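Local coordinates for enoyl-acyl carrier protein reductase (Uncultured bacterium, PDB 6KIA) that binds NADH and, as an enoyl-acyl carrier protein reductase linked to triclosan resistance, probably uses it to reduce enoyl-acyl carrier protein in fatty acid synthesis, at residues T209-L214 against L269-A273; W254-Y260 against F358-W364; G263-M267 against A363-P367. Residue numbers count along the deposited sequence, not the author numbering.

Interaction 1 of 3, residues T209-L214 against L269-A273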
loop_
_atom_site.group_PDB
_atom_site.type_symbol
_atom_site.label_atom_id
_atom_site.label_comp_id
_atom_site.label_asym_id
_atom_site.label_seq_id
_atom_site.Cartn_x
_atom_site.Cartn_y
_atom_site.Cartn_z
ATOM N N THR A 209 -5.095 -8.287 1.573
ATOM C CA THR A 209 -5.121 -6.965 0.964
ATOM C C THR A 209 -6.530 -6.408 0.858
ATOM O O THR A 209 -6.726 -5.191 0.910
ATOM C CB THR A 209 -4.460 -7.034 -0.427
ATOM O OG1 THR A 209 -3.123 -7.521 -0.245
ATOM C CG2 THR A 209 -4.448 -5.684 -1.143
ATOM N N ALA A 210 -7.522 -7.292 0.755
ATOM C CA ALA A 210 -8.890 -6.823 0.534
ATOM C C ALA A 210 -9.858 -7.190 1.654
ATOM O O ALA A 210 -10.468 -6.306 2.273
ATOM C CB ALA A 210 -9.412 -7.359 -0.815
ATOM N N ASN A 211 -10.025 -8.481 1.919
ATOM C CA ASN A 211 -11.064 -8.907 2.854
ATOM C C ASN A 211 -10.870 -8.435 4.299
ATOM O O ASN A 211 -11.839 -8.274 5.029
ATOM C CB ASN A 211 -11.192 -10.422 2.804
ATOM C CG ASN A 211 -11.697 -10.898 1.454
ATOM O OD1 ASN A 211 -12.306 -10.130 0.708
ATOM N ND2 ASN A 211 -11.441 -12.160 1.130
ATOM N N THR A 212 -9.626 -8.196 4.701
ATOM C CA THR A 212 -9.339 -7.577 5.991
ATOM C C THR A 212 -10.071 -6.229 6.183
ATOM O O THR A 212 -10.420 -5.883 7.310
ATOM C CB THR A 212 -7.834 -7.329 6.159
ATOM O OG1 THR A 212 -7.339 -6.653 4.994
ATOM C CG2 THR A 212 -7.087 -8.649 6.294
ATOM N N PHE A 213 -10.266 -5.459 5.105
ATOM C CA PHE A 213 -11.016 -4.199 5.182
ATOM C C PHE A 213 -12.469 -4.466 5.504
ATOM O O PHE A 213 -13.079 -3.747 6.296
ATOM C CB PHE A 213 -10.887 -3.421 3.871
ATOM C CG PHE A 213 -11.297 -1.975 3.947
ATOM C CD1 PHE A 213 -10.848 -1.135 4.973
ATOM C CD2 PHE A 213 -12.032 -1.418 2.916
ATOM C CE1 PHE A 213 -11.192 0.224 4.992
ATOM C CE2 PHE A 213 -12.386 -0.070 2.936
ATOM C CZ PHE A 213 -11.955 0.755 3.969
ATOM N N LEU A 214 -13.019 -5.513 4.886
ATOM C CA LEU A 214 -14.392 -5.899 5.170
ATOM C C LEU A 214 -14.503 -6.349 6.618
ATOM O O LEU A 214 -15.475 -6.015 7.292
ATOM C CB LEU A 214 -14.877 -7.024 4.241
ATOM C CG LEU A 214 -16.277 -7.555 4.597
ATOM C CD1 LEU A 214 -17.340 -6.480 4.337
ATOM C CD2 LEU A 214 -16.605 -8.842 3.850
ATOM N N LEU A 269 -10.824 -4.609 -2.924
ATOM C CA LEU A 269 -10.806 -3.607 -1.856
ATOM C C LEU A 269 -11.698 -2.412 -2.201
ATOM O O LEU A 269 -12.514 -1.958 -1.375
ATOM C CB LEU A 269 -9.368 -3.142 -1.607
ATOM C CG LEU A 269 -9.145 -2.038 -0.569
ATOM C CD1 LEU A 269 -9.373 -2.593 0.840
ATOM C CD2 LEU A 269 -7.740 -1.445 -0.723
ATOM N N GLU A 270 -11.546 -1.914 -3.423
ATOM C CA GLU A 270 -12.411 -0.839 -3.912
ATOM C C GLU A 270 -13.888 -1.231 -3.843
ATOM O O GLU A 270 -14.727 -0.453 -3.375
ATOM C CB GLU A 270 -12.044 -0.468 -5.342
ATOM C CG GLU A 270 -10.694 0.196 -5.453
ATOM C CD GLU A 270 -10.238 0.344 -6.881
ATOM O OE1 GLU A 270 -10.810 -0.336 -7.765
ATOM O OE2 GLU A 270 -9.289 1.107 -7.111
ATOM N N ARG A 271 -14.205 -2.439 -4.313
ATOM C CA ARG A 271 -15.605 -2.883 -4.279
ATOM C C ARG A 271 -16.169 -2.959 -2.851
ATOM O O ARG A 271 -17.331 -2.626 -2.620
ATOM C CB ARG A 271 -15.767 -4.233 -4.971
ATOM C CG ARG A 271 -15.571 -4.155 -6.471
ATOM C CD ARG A 271 -16.025 -5.426 -7.200
ATOM N NE ARG A 271 -15.424 -6.667 -6.705
ATOM C CZ ARG A 271 -14.257 -7.155 -7.112
ATOM N NH1 ARG A 271 -13.539 -6.501 -8.018
ATOM N NH2 ARG A 271 -13.813 -8.297 -6.609
ATOM N N ILE A 272 -15.352 -3.399 -1.898
ATOM C CA ILE A 272 -15.772 -3.414 -0.497
ATOM C C ILE A 272 -16.124 -1.995 -0.027
ATOM O O ILE A 272 -17.178 -1.770 0.609
ATOM C CB ILE A 272 -14.676 -4.036 0.406
ATOM C CG1 ILE A 272 -14.564 -5.537 0.140
ATOM C CG2 ILE A 272 -14.980 -3.788 1.893
ATOM C CD1 ILE A 272 -13.270 -6.159 0.644
ATOM N N ALA A 273 -15.278 -1.026 -0.376
ATOM C CA ALA A 273 -15.568 0.377 -0.029
ATOM C C ALA A 273 -16.868 0.867 -0.664
ATOM O O ALA A 273 -17.664 1.556 -0.020
ATOM C CB ALA A 273 -14.417 1.296 -0.445
#
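Ile272 is the knob of this contact: its side chain drops into a hole lined by Ala210, Asn211, Phe213 and Leu214, with CD1 3.2 Å from the carbonyl O of Ala210 and CG2 3.9 Å from CD2 of Phe213. Leu269, one turn earlier, places CD1 3.5 Å from CB of Phe213, while the small side chain of Ala210 lets the helices close in, its CA lying 4.4 Å from that of Leu269. Ala273 CB approaches the edge of the Phe213 ring, 4.2 Å from CE2. No hydrogen bond crosses; this is mainly apolar packing between two helical segments running nearly parallel, whose axes approach to 8.7 Å at an angle of 19°. A wider, pi-type turn opens segment 209-214. Helices 196-219 and 263-278 thus pack side by side against the parallel strands 234-240 and 283-287 in the mixed sheet of a Rossmann-like fold, where Phe213 rests on Tyr236, Ala238 and Ala283, and Leu269 touches Ala238 and Val285.

Interaction 2 of 3, residues W254-Y260 against F358-W364; sequences WQTYTSY and FRNFEAW
Trp254 (chi1 t, chi2 88°) forms the apolar centre, its indole meeting Phe361 over one face and Trp364 at its edge. Phe361 (chi1 t) turns its edge to the face of the six-membered ring, centroids 5.0 Å apart and planes at 74°, and its CB makes a CH-pi contact over that ring. The edge of Trp254 points at the face of the Trp364 pyrrole ring (chi1 t, chi2 90°) in an offset T-shaped pair, with CH2 3.7 Å from Trp364 CD1. Tyr260 CD2 lies 3.6 Å from Trp364 CZ2, completing an aromatic cluster. Backbones are strand at 254-255, then extended loop with a cis peptide before Ser259, against an irregular segment with a type I turn from Phe361 to Trp364; Gln255 CA sits 5.2 Å from Arg359 CA, and Arg359 CD 3.4 Å from Trp254 O. Asn360 OD1 accepts from Ala363 N at 3.1 Å, an Asx motif. At the polar edge, Trp364 NE1 donates to Thr256 OG1 (2.8 Å), which donates to Tyr257 O (2.9 Å). A water accepts from Thr256 N and donates weakly to Phe358 O, each at 2.9 Å. The cluster joins hairpin strand 251-255 to the loop before helix 370-385, whose Leu372 touches Thr258 and Phe358.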
loop_
_atom_site.group_PDB
_atom_site.type_symbol
_atom_site.label_atom_id
_atom_site.label_comp_id
_atom_site.label_asym_id
_atom_site.label_seq_id
_atom_site.Cartn_x
_atom_site.Cartn_y
_atom_site.Cartn_z
ATOM N N TRP A 254 -2.862 8.932 -16.617
ATOM C CA TRP A 254 -2.849 7.703 -15.849
ATOM C C TRP A 254 -1.842 6.733 -16.423
ATOM O O TRP A 254 -1.753 6.548 -17.644
ATOM C CB TRP A 254 -4.226 7.047 -15.826
ATOM C CG TRP A 254 -4.257 5.795 -15.014
ATOM C CD1 TRP A 254 -4.497 5.707 -13.677
ATOM C CD2 TRP A 254 -4.047 4.449 -15.475
ATOM N NE1 TRP A 254 -4.452 4.397 -13.271
ATOM C CE2 TRP A 254 -4.173 3.601 -14.350
ATOM C CE3 TRP A 254 -3.756 3.879 -16.724
ATOM C CZ2 TRP A 254 -4.020 2.220 -14.428
ATOM C CZ3 TRP A 254 -3.625 2.491 -16.803
ATOM C CH2 TRP A 254 -3.753 1.684 -15.666
ATOM N N GLN A 255 -1.067 6.128 -15.531
ATOM C CA GLN A 255 -0.180 5.058 -15.924
ATOM C C GLN A 255 -0.058 4.130 -14.725
ATOM O O GLN A 255 -0.714 4.353 -13.697
ATOM C CB GLN A 255 1.176 5.611 -16.378
ATOM C CG GLN A 255 1.833 6.583 -15.401
ATOM C CD GLN A 255 2.506 5.867 -14.234
ATOM O OE1 GLN A 255 3.536 5.203 -14.400
ATOM N NE2 GLN A 255 1.903 5.979 -13.049
ATOM N N THR A 256 0.763 3.102 -14.846
ATOM C CA THR A 256 0.893 2.090 -13.788
ATOM C C THR A 256 2.233 1.380 -13.881
ATOM O O THR A 256 2.839 1.341 -14.945
ATOM C CB THR A 256 -0.228 1.034 -13.873
ATOM O OG1 THR A 256 -0.152 0.141 -12.751
ATOM C CG2 THR A 256 -0.097 0.208 -15.177
ATOM N N TYR A 257 2.660 0.782 -12.771
ATOM C CA TYR A 257 3.665 -0.269 -12.789
ATOM C C TYR A 257 3.002 -1.551 -13.291
ATOM O O TYR A 257 1.884 -1.870 -12.884
ATOM C CB TYR A 257 4.238 -0.495 -11.381
ATOM C CG TYR A 257 5.019 -1.792 -11.260
ATOM C CD1 TYR A 257 6.360 -1.846 -11.619
ATOM C CD2 TYR A 257 4.407 -2.956 -10.789
ATOM C CE1 TYR A 257 7.088 -3.034 -11.524
ATOM C CE2 TYR A 257 5.117 -4.133 -10.694
ATOM C CZ TYR A 257 6.459 -4.176 -11.056
ATOM O OH TYR A 257 7.143 -5.374 -10.945
ATOM N N THR A 258 3.689 -2.282 -14.160
ATOM C CA THR A 258 3.242 -3.593 -14.653
ATOM C C THR A 258 4.366 -4.606 -14.368
ATOM O O THR A 258 5.545 -4.300 -14.589
ATOM C CB THR A 258 2.904 -3.538 -16.175
ATOM O OG1 THR A 258 1.872 -2.577 -16.428
ATOM C CG2 THR A 258 2.446 -4.899 -16.712
ATOM N N SER A 259 4.049 -5.805 -13.853
ATOM C CA SER A 259 2.677 -6.251 -13.643
ATOM C C SER A 259 2.361 -6.296 -12.141
ATOM O O SER A 259 3.044 -6.966 -11.353
ATOM C CB SER A 259 2.496 -7.632 -14.310
ATOM O OG SER A 259 1.292 -8.267 -13.929
ATOM N N TYR A 260 1.318 -5.573 -11.741
ATOM C CA TYR A 260 0.999 -5.451 -10.324
ATOM C C TYR A 260 0.130 -6.611 -9.854
ATOM O O TYR A 260 -1.082 -6.616 -10.049
ATOM C CB TYR A 260 0.314 -4.112 -10.079
ATOM C CG TYR A 260 0.045 -3.815 -8.644
ATOM C CD1 TYR A 260 1.068 -3.422 -7.792
ATOM C CD2 TYR A 260 -1.244 -3.910 -8.138
ATOM C CE1 TYR A 260 0.812 -3.138 -6.450
ATOM C CE2 TYR A 260 -1.504 -3.624 -6.808
ATOM C CZ TYR A 260 -0.476 -3.249 -5.978
ATOM O OH TYR A 260 -0.763 -2.974 -4.653
ATOM N N PHE A 358 0.950 -0.062 -22.151
ATOM C CA PHE A 358 0.490 -0.478 -20.817
ATOM C C PHE A 358 -0.383 0.567 -20.124
ATOM O O PHE A 358 -0.769 0.372 -18.979
ATOM C CB PHE A 358 1.692 -0.824 -19.926
ATOM C CG PHE A 358 2.419 -2.048 -20.366
ATOM C CD1 PHE A 358 1.922 -3.307 -20.060
ATOM C CD2 PHE A 358 3.579 -1.944 -21.121
ATOM C CE1 PHE A 358 2.580 -4.446 -20.495
ATOM C CE2 PHE A 358 4.248 -3.072 -21.558
ATOM C CZ PHE A 358 3.753 -4.326 -21.243
ATOM N N ARG A 359 -0.747 1.639 -20.830
ATOM C CA ARG A 359 -1.630 2.669 -20.257
ATOM C C ARG A 359 -3.092 2.337 -20.526
ATOM O O ARG A 359 -3.922 3.209 -20.761
ATOM C CB ARG A 359 -1.279 4.058 -20.812
ATOM C CG ARG A 359 0.103 4.518 -20.383
ATOM C CD ARG A 359 0.276 6.032 -20.315
ATOM N NE ARG A 359 0.308 6.703 -21.618
ATOM C CZ ARG A 359 1.433 6.971 -22.277
ATOM N NH1 ARG A 359 2.606 6.572 -21.781
ATOM N NH2 ARG A 359 1.398 7.617 -23.452
ATOM N N ASN A 360 -3.377 1.046 -20.460
ATOM C CA ASN A 360 -4.698 0.497 -20.677
ATOM C C ASN A 360 -5.359 0.221 -19.338
ATOM O O ASN A 360 -5.043 -0.757 -18.664
ATOM C CB ASN A 360 -4.581 -0.773 -21.510
ATOM C CG ASN A 360 -5.925 -1.358 -21.909
ATOM O OD1 ASN A 360 -6.946 -1.158 -21.249
ATOM N ND2 ASN A 360 -5.921 -2.108 -23.003
ATOM N N PHE A 361 -6.293 1.083 -18.972
ATOM C CA PHE A 361 -6.920 1.027 -17.658
ATOM C C PHE A 361 -7.827 -0.184 -17.487
ATOM O O PHE A 361 -7.817 -0.845 -16.449
ATOM C CB PHE A 361 -7.708 2.311 -17.416
ATOM C CG PHE A 361 -8.250 2.438 -16.018
ATOM C CD1 PHE A 361 -7.457 2.958 -14.999
ATOM C CD2 PHE A 361 -9.549 2.043 -15.723
ATOM C CE1 PHE A 361 -7.949 3.074 -13.704
ATOM C CE2 PHE A 361 -10.050 2.160 -14.431
ATOM C CZ PHE A 361 -9.252 2.681 -13.423
ATOM N N GLU A 362 -8.571 -0.523 -18.533
ATOM C CA GLU A 362 -9.588 -1.548 -18.401
ATOM C C GLU A 362 -8.911 -2.910 -18.283
ATOM O O GLU A 362 -9.418 -3.810 -17.621
ATOM C CB GLU A 362 -10.534 -1.549 -19.614
ATOM C CG GLU A 362 -10.576 -0.267 -20.479
ATOM C CD GLU A 362 -10.677 1.040 -19.704
ATOM O OE1 GLU A 362 -11.543 1.147 -18.811
ATOM O OE2 GLU A 362 -9.885 1.963 -20.000
ATOM N N ALA A 363 -7.720 -3.024 -18.860
ATOM C CA ALA A 363 -6.988 -4.285 -18.869
ATOM C C ALA A 363 -6.160 -4.529 -17.606
ATOM O O ALA A 363 -5.565 -5.586 -17.454
ATOM C CB ALA A 363 -6.087 -4.349 -20.107
ATOM N N TRP A 364 -6.141 -3.551 -16.705
ATOM C CA TRP A 364 -5.295 -3.581 -15.503
ATOM C C TRP A 364 -5.679 -4.664 -14.507
ATOM O O TRP A 364 -6.865 -4.866 -14.242
ATOM C CB TRP A 364 -5.369 -2.214 -14.827
ATOM C CG TRP A 364 -4.403 -1.953 -13.701
ATOM C CD1 TRP A 364 -3.156 -1.421 -13.813
ATOM C CD2 TRP A 364 -4.621 -2.178 -12.292
ATOM N NE1 TRP A 364 -2.573 -1.306 -12.575
ATOM C CE2 TRP A 364 -3.449 -1.764 -11.624
ATOM C CE3 TRP A 364 -5.691 -2.689 -11.535
ATOM C CZ2 TRP A 364 -3.312 -1.832 -10.240
ATOM C CZ3 TRP A 364 -5.556 -2.771 -10.153
ATOM C CH2 TRP A 364 -4.373 -2.341 -9.517
HETATM O O HOH W 1 0.868 2.414 -17.652
#

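Interaction 3 of 3, residues G263-M267 against A363-P367. With NAI (1,4-dihydronicotinamide adenine dinucleotide), chain D.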
loop_
_atom_site.group_PDB
_atom_site.type_symbol
_atom_site.label_atom_id
_atom_site.label_comp_id
_atom_site.label_asym_id
_atom_site.label_seq_id
_atom_site.Cartn_x
_atom_site.Cartn_y
_atom_site.Cartn_z
ATOM N N GLY A 263 -3.216 -6.551 -8.005
ATOM C CA GLY A 263 -4.213 -5.736 -8.681
ATOM C C GLY A 263 -5.649 -6.190 -8.493
ATOM O O GLY A 263 -6.542 -5.389 -8.218
ATOM N N LYS A 264 -5.874 -7.482 -8.654
ATOM C CA LYS A 264 -7.203 -8.051 -8.409
ATOM C C LYS A 264 -7.690 -7.784 -6.977
ATOM O O LYS A 264 -8.865 -7.446 -6.753
ATOM C CB LYS A 264 -7.191 -9.552 -8.710
ATOM C CG LYS A 264 -7.071 -9.878 -10.185
ATOM C CD LYS A 264 -8.342 -9.455 -10.911
ATOM C CE LYS A 264 -8.292 -9.759 -12.402
ATOM N NZ LYS A 264 -9.519 -9.235 -13.074
ATOM N N ALA A 265 -6.800 -7.971 -6.005
ATOM C CA ALA A 265 -7.161 -7.743 -4.599
ATOM C C ALA A 265 -7.440 -6.264 -4.351
ATOM O O ALA A 265 -8.349 -5.922 -3.595
ATOM C CB ALA A 265 -6.054 -8.241 -3.671
ATOM N N LYS A 266 -6.672 -5.373 -4.989
ATOM C CA LYS A 266 -6.926 -3.938 -4.797
ATOM C C LYS A 266 -8.289 -3.543 -5.406
ATOM O O LYS A 266 -8.946 -2.629 -4.914
ATOM C CB LYS A 266 -5.808 -3.084 -5.402
ATOM C CG LYS A 266 -4.473 -3.145 -4.609
ATOM C CD LYS A 266 -4.681 -2.588 -3.183
ATOM C CE LYS A 266 -3.343 -2.429 -2.460
ATOM N NZ LYS A 266 -3.461 -1.968 -1.040
ATOM N N MET A 267 -8.704 -4.203 -6.493
ATOM C CA MET A 267 -10.024 -3.859 -7.035
ATOM C C MET A 267 -11.142 -4.443 -6.163
ATOM O O MET A 267 -12.236 -3.862 -6.045
ATOM C CB MET A 267 -10.147 -4.307 -8.491
ATOM C CG MET A 267 -9.354 -3.380 -9.394
ATOM S SD MET A 267 -9.492 -3.794 -11.163
ATOM C CE MET A 267 -8.611 -5.341 -11.211
ATOM N N ALA A 363 -7.720 -3.024 -18.860
ATOM C CA ALA A 363 -6.988 -4.285 -18.869
ATOM C C ALA A 363 -6.160 -4.529 -17.606
ATOM O O ALA A 363 -5.565 -5.586 -17.454
ATOM C CB ALA A 363 -6.087 -4.349 -20.107
ATOM N N TRP A 364 -6.141 -3.551 -16.705
ATOM C CA TRP A 364 -5.295 -3.581 -15.503
ATOM C C TRP A 364 -5.679 -4.664 -14.507
ATOM O O TRP A 364 -6.865 -4.866 -14.242
ATOM C CB TRP A 364 -5.369 -2.214 -14.827
ATOM C CG TRP A 364 -4.403 -1.953 -13.701
ATOM C CD1 TRP A 364 -3.156 -1.421 -13.813
ATOM C CD2 TRP A 364 -4.621 -2.178 -12.292
ATOM N NE1 TRP A 364 -2.573 -1.306 -12.575
ATOM C CE2 TRP A 364 -3.449 -1.764 -11.624
ATOM C CE3 TRP A 364 -5.691 -2.689 -11.535
ATOM C CZ2 TRP A 364 -3.312 -1.832 -10.240
ATOM C CZ3 TRP A 364 -5.556 -2.771 -10.153
ATOM C CH2 TRP A 364 -4.373 -2.341 -9.517
ATOM N N PRO A 365 -4.685 -5.368 -13.934
ATOM C CA PRO A 365 -3.244 -5.324 -14.244
ATOM C C PRO A 365 -2.891 -6.200 -15.432
ATOM O O PRO A 365 -3.349 -7.346 -15.518
ATOM C CB PRO A 365 -2.585 -5.872 -12.973
ATOM C CG PRO A 365 -3.620 -6.772 -12.360
ATOM C CD PRO A 365 -4.985 -6.264 -12.803
ATOM N N MET A 366 -2.096 -5.673 -16.348
ATOM C CA MET A 366 -1.714 -6.450 -17.525
ATOM C C MET A 366 -0.571 -7.427 -17.230
ATOM O O MET A 366 0.209 -7.222 -16.302
ATOM C CB MET A 366 -1.332 -5.503 -18.657
ATOM C CG MET A 366 -2.494 -4.608 -19.102
ATOM S SD MET A 366 -2.037 -3.337 -20.298
ATOM C CE MET A 366 -1.635 -4.359 -21.720
ATOM N N PRO A 367 -0.469 -8.509 -18.016
ATOM C CA PRO A 367 0.721 -9.361 -17.920
ATOM C C PRO A 367 1.984 -8.618 -18.375
ATOM O O PRO A 367 1.899 -7.743 -19.240
ATOM C CB PRO A 367 0.408 -10.522 -18.881
ATOM C CG PRO A 367 -1.087 -10.480 -19.074
ATOM C CD PRO A 367 -1.484 -9.046 -18.940
HETATM P PA NAI D . 4.587 -1.438 4.548
HETATM O O1A NAI D . 5.131 -0.386 5.464
HETATM O O2A NAI D . 5.385 -2.721 4.423
HETATM O O5B NAI D . 3.090 -1.724 5.002
HETATM C C5B NAI D . 2.535 -3.011 4.820
HETATM C C4B NAI D . 1.318 -3.023 5.796
HETATM O O4B NAI D . 0.595 -4.369 5.524
HETATM C C3B NAI D . 1.665 -3.011 7.033
HETATM O O3B NAI D . 0.766 -2.166 7.862
HETATM C C2B NAI D . 1.571 -4.590 7.514
HETATM O O2B NAI D . 1.496 -4.650 8.986
HETATM C C1B NAI D . 0.522 -5.026 6.907
HETATM N N9A NAI D . 0.637 -6.463 6.583
HETATM C C8A NAI D . 1.422 -7.187 5.766
HETATM N N7A NAI D . 1.077 -8.467 5.890
HETATM C C5A NAI D . 0.064 -8.538 6.785
HETATM C C6A NAI D . -0.608 -9.665 7.233
HETATM N N6A NAI D . -0.497 -11.067 6.937
HETATM N N1A NAI D . -1.588 -9.502 8.138
HETATM C C2A NAI D . -1.895 -8.251 8.605
HETATM N N3A NAI D . -1.223 -7.126 8.154
HETATM C C4A NAI D . -0.225 -7.299 7.231
HETATM O O3 NAI D . 4.444 -0.868 3.002
HETATM P PN NAI D . 3.378 0.175 2.385
HETATM O O1N NAI D . 3.421 1.471 3.134
HETATM O O2N NAI D . 3.805 0.290 0.931
HETATM O O5D NAI D . 1.937 -0.499 2.504
HETATM C C5D NAI D . 0.866 0.153 3.166
HETATM C C4D NAI D . -0.323 0.220 2.180
HETATM O O4D NAI D . -0.021 1.065 1.213
HETATM C C3D NAI D . -0.533 -1.128 1.495
HETATM O O3D NAI D . -1.866 -1.513 1.499
HETATM C C2D NAI D . -0.098 -0.806 0.048
HETATM O O2D NAI D . -0.675 -1.807 -0.863
HETATM C C1D NAI D . -0.517 0.417 -0.141
HETATM N N1N NAI D . 0.138 1.098 -1.258
HETATM C C2N NAI D . 1.498 1.019 -1.465
HETATM C C3N NAI D . 2.070 1.638 -2.584
HETATM C C7N NAI D . 3.579 1.601 -2.823
HETATM O O7N NAI D . 4.044 1.855 -3.930
HETATM N N7N NAI D . 4.436 1.276 -1.739
HETATM C C4N NAI D . 1.302 2.356 -3.489
HETATM C C5N NAI D . -0.071 2.473 -3.241
HETATM C C6N NAI D . -0.641 1.839 -2.132
HETATM O O HOH W 2 -8.051 -7.346 -14.902
#
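The NADH pocket borders this contact, in which the first turn of helix 263-278 packs on the loop segment 363-367 and sends Lys266 to the cofactor. Lys266 NZ donates to both hydroxyls of the nicotinamide ribose, at 2.8 Å to O2D and 3.0 Å to O3D, and also to the carbonyl of Tyr239. Its CB, 4.4 Å from Trp364 CH2, lies near the plane of the indole, at its edge. Gly263 permits the close fit: its CA is 3.9 Å from Pro365 CG and its O 3.4 Å from Trp364 CZ3, and a CB here would clash with the proline ring. Met267 completes the apolar patch, with CG 3.9 Å from Trp364 CZ3 and CE 4.1 Å from Pro365 CD; its sulfur lies at the indole edge, a Met-aromatic contact. The peptide between Trp364 and Pro365 is cis. At the outer side, a water accepts from Lys264 NZ (3.0 Å) and donates to Trp364 O (2.8 Å), bridging the two segments, between which no direct hydrogen bond forms. Lys266 is consistent with, and probably the counterpart of, the helix-borne lysine that binds the nicotinamide ribose diol in enzymes of the short-chain dehydrogenase/reductase fold.

Helix 263-278 serves both interactions 1 and 3: its first turn meets the loop and the cofactor and already touches helix 196-219, on which 269-273 continues to pack. Thr209 CG2 thus lies 3.7 Å from Lys266 CE. Interactions 2 and 3 share Trp364, whose NE1 hydrogen-bonds to Thr256 while the edge of its six-membered ring meets the helix start; their centres are 8 Å apart. Interaction 1 is buried and mainly apolar, with no hydrogen bond across. The other two are water-bridged: interaction 2, a buried aromatic cluster, also has a direct hydrogen bond, whereas interaction 3, partly buried, has none across but reaches NADH through Lys266. Tyr260 of interaction 2 also lines that pocket, its OH 3.4 Å from Lys266 CE.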